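Local structure of FAD-binding oxidoreductase (Gulosibacter chungangensis, 7PBG) at residues K133-Y136 with E137-D141. The protein oxidises 4-ethylphenol, a 4-alkylphenol dehydrogenation that relies on a covalently bound FAD cofactor. Residues are numbered along the deposited sequence; the frame is centred on the assembly and turned at random.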
ATOM      1  N   LYS A 133      18.527  -0.829 -15.753  1.00 19.07           N
ATOM      2  CA  LYS A 133      19.294  -1.540 -16.822  1.00 20.31           C
ATOM      3  C   LYS A 133      19.765  -2.903 -16.296  1.00 18.82           C
ATOM      4  O   LYS A 133      19.524  -3.932 -16.951  1.00 18.51           O
ATOM      5  CB  LYS A 133      20.480  -0.707 -17.304  1.00 20.08           C
ATOM      6  CG  LYS A 133      21.389  -1.390 -18.317  1.00 26.19           C
ATOM      7  CD  LYS A 133      22.385  -0.402 -18.929  1.00 31.30           C
ATOM      8  CE  LYS A 133      23.389  -1.045 -19.860  1.00 38.91           C
ATOM      9  NZ  LYS A 133      24.553  -1.545 -19.094  1.00 47.50           N
ATOM     10  N   THR A 134      20.408  -2.918 -15.125  1.00 17.36           N
ATOM     11  CA  THR A 134      20.983  -4.139 -14.537  1.00 19.03           C
ATOM     12  C   THR A 134      19.902  -5.178 -14.235  1.00 18.37           C
ATOM     13  O   THR A 134      20.110  -6.364 -14.537  1.00 20.41           O
ATOM     14  CB  THR A 134      21.788  -3.789 -13.288  1.00 21.51           C
ATOM     15  OG1 THR A 134      22.817  -2.950 -13.794  1.00 23.09           O
ATOM     16  CG2 THR A 134      22.352  -5.030 -12.627  1.00 23.53           C
ATOM     17  N   LEU A 135      18.763  -4.758 -13.644  1.00 18.15           N
ATOM     18  CA  LEU A 135      17.740  -5.729 -13.261  1.00 17.74           C
ATOM     19  C   LEU A 135      17.135  -6.283 -14.542  1.00 18.84           C
ATOM     20  O   LEU A 135      16.952  -7.483 -14.586  1.00 19.40           O
ATOM     21  CB  LEU A 135      16.678  -5.066 -12.381  1.00 19.70           C
ATOM     22  CG  LEU A 135      15.599  -6.027 -11.899  1.00 19.14           C
ATOM     23  CD1 LEU A 135      16.177  -7.131 -11.043  1.00 19.91           C
ATOM     24  CD2 LEU A 135      14.494  -5.269 -11.138  1.00 16.74           C
ATOM     25  N   TYR A 136      16.972  -5.451 -15.572  1.00 19.07           N
ATOM     26  CA  TYR A 136      16.420  -5.905 -16.859  1.00 19.62           C
ATOM     27  C   TYR A 136      17.342  -6.985 -17.409  1.00 18.93           C
ATOM     28  O   TYR A 136      16.850  -8.078 -17.818  1.00 20.39           O
ATOM     29  CB  TYR A 136      16.276  -4.743 -17.813  1.00 19.10           C
ATOM     30  CG  TYR A 136      15.982  -5.189 -19.207  1.00 20.88           C
ATOM     31  CD1 TYR A 136      14.738  -5.690 -19.498  1.00 21.14           C
ATOM     32  CD2 TYR A 136      16.968  -5.180 -20.172  1.00 22.22           C
ATOM     33  CE1 TYR A 136      14.437  -6.097 -20.778  1.00 24.54           C
ATOM     34  CE2 TYR A 136      16.696  -5.638 -21.446  1.00 24.22           C
ATOM     35  CZ  TYR A 136      15.436  -6.118 -21.736  1.00 27.55           C
ATOM     36  OH  TYR A 136      15.146  -6.566 -23.002  1.00 29.86           O
ATOM     37  N   GLU A 137      18.622  -6.696 -17.425  1.00 18.61           N
ATOM     38  CA  GLU A 137      19.607  -7.659 -17.990  1.00 21.43           C
ATOM     39  C   GLU A 137      19.591  -8.945 -17.150  1.00 21.90           C
ATOM     40  O   GLU A 137      19.581 -10.031 -17.740  1.00 24.73           O
ATOM     41  CB  GLU A 137      20.990  -7.017 -18.048  1.00 21.25           C
ATOM     42  CG  GLU A 137      21.078  -6.002 -19.189  1.00 24.47           C
ATOM     43  CD  GLU A 137      22.354  -5.200 -19.306  1.00 27.03           C
ATOM     44  OE1 GLU A 137      23.224  -5.374 -18.449  1.00 34.72           O
ATOM     45  OE2 GLU A 137      22.416  -4.363 -20.217  1.00 36.43           O
ATOM     46  N   ALA A 138      19.566  -8.839 -15.820  1.00 21.04           N
ATOM     47  CA  ALA A 138      19.593 -10.021 -14.923  1.00 20.39           C
ATOM     48  C   ALA A 138      18.357 -10.882 -15.155  1.00 22.06           C
ATOM     49  O   ALA A 138      18.514 -12.097 -15.233  1.00 22.93           O
ATOM     50  CB  ALA A 138      19.742  -9.632 -13.491  1.00 21.26           C
ATOM     51  N   VAL A 139      17.182 -10.267 -15.349  1.00 20.43           N
ATOM     52  CA  VAL A 139      15.936 -11.014 -15.602  1.00 20.72           C
ATOM     53  C   VAL A 139      16.058 -11.644 -16.990  1.00 20.88           C
ATOM     54  O   VAL A 139      15.746 -12.826 -17.118  1.00 20.52           O
ATOM     55  CB  VAL A 139      14.694 -10.117 -15.425  1.00 21.93           C
ATOM     56  CG1 VAL A 139      13.436 -10.808 -15.884  1.00 22.01           C
ATOM     57  CG2 VAL A 139      14.576  -9.647 -13.986  1.00 19.02           C
ATOM     58  N   ARG A 140      16.497 -10.896 -17.987  1.00 23.60           N
ATOM     59  CA  ARG A 140      16.601 -11.410 -19.370  1.00 24.75           C
ATOM     60  C   ARG A 140      17.518 -12.631 -19.360  1.00 27.36           C
ATOM     61  O   ARG A 140      17.127 -13.707 -19.911  1.00 28.25           O
ATOM     62  CB  ARG A 140      17.152 -10.361 -20.328  1.00 25.29           C
ATOM     63  CG  ARG A 140      17.346 -10.890 -21.740  1.00 28.95           C
ATOM     64  CD  ARG A 140      18.133  -9.866 -22.529  1.00 31.43           C
ATOM     65  NE  ARG A 140      19.479  -9.688 -21.975  1.00 33.04           N
ATOM     66  CZ  ARG A 140      20.273  -8.644 -22.196  1.00 32.71           C
ATOM     67  NH1 ARG A 140      19.865  -7.637 -22.950  1.00 31.10           N
ATOM     68  NH2 ARG A 140      21.464  -8.607 -21.624  1.00 32.70           N
ATOM     69  N   ASP A 141      18.670 -12.508 -18.729  1.00 22.94           N
ATOM     70  CA  ASP A 141      19.688 -13.594 -18.781  1.00 26.64           C
ATOM     71  C   ASP A 141      19.268 -14.806 -17.921  1.00 27.87           C
ATOM     72  O   ASP A 141      19.830 -15.879 -18.165  1.00 26.20           O
ATOM     73  CB  ASP A 141      21.071 -13.042 -18.469  1.00 29.93           C
ATOM     74  CG  ASP A 141      21.523 -12.006 -19.480  1.00 28.88           C
ATOM     75  OD1 ASP A 141      20.961 -11.944 -20.619  1.00 32.16           O
ATOM     76  OD2 ASP A 141      22.349 -11.212 -19.107  1.00 32.26           O
TER
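K133 CG is anti to the backbone N (chi1 175°), beside the carbonyl carbon, and E137 CG is anti to its carbonyl carbon (chi1 -75°), beside the backbone N; the two chains meet one turn apart. The lysine chain runs extended to CE and bends only at its last torsion. E137 OE2 lies 3.5 Å from K133 CE and 3.7 Å from K133 NZ, so the salt bridge is long. E137 CG also packs 3.4 Å from K133 O, the carbonyl that accepts E137 N at 2.9 Å. Four further i to i+4 backbone bonds, from A138 to D141, continue helix 132-142. An alanine at E137 would probably leave K133 NZ without this carboxylate and the lysine chain, no longer touched by OE2 at CG and CE, freer to turn. On the buried side, L135 CD1 approaches V139 CG2 at 4.2 Å. R140 NH1 comes obliquely to Y136 CE2 at 4.0 Å, the planes 72° apart. R140 NE gives D141 OD1 a hydrogen bond of 3.0 Å within a salt bridge, from above the carboxylate plane. The chemistry is divided: L135 and A138 meet strands of an antiparallel sheet in the family's FAD-binding region, while solvent is likely to weaken the long K133-E137 attraction.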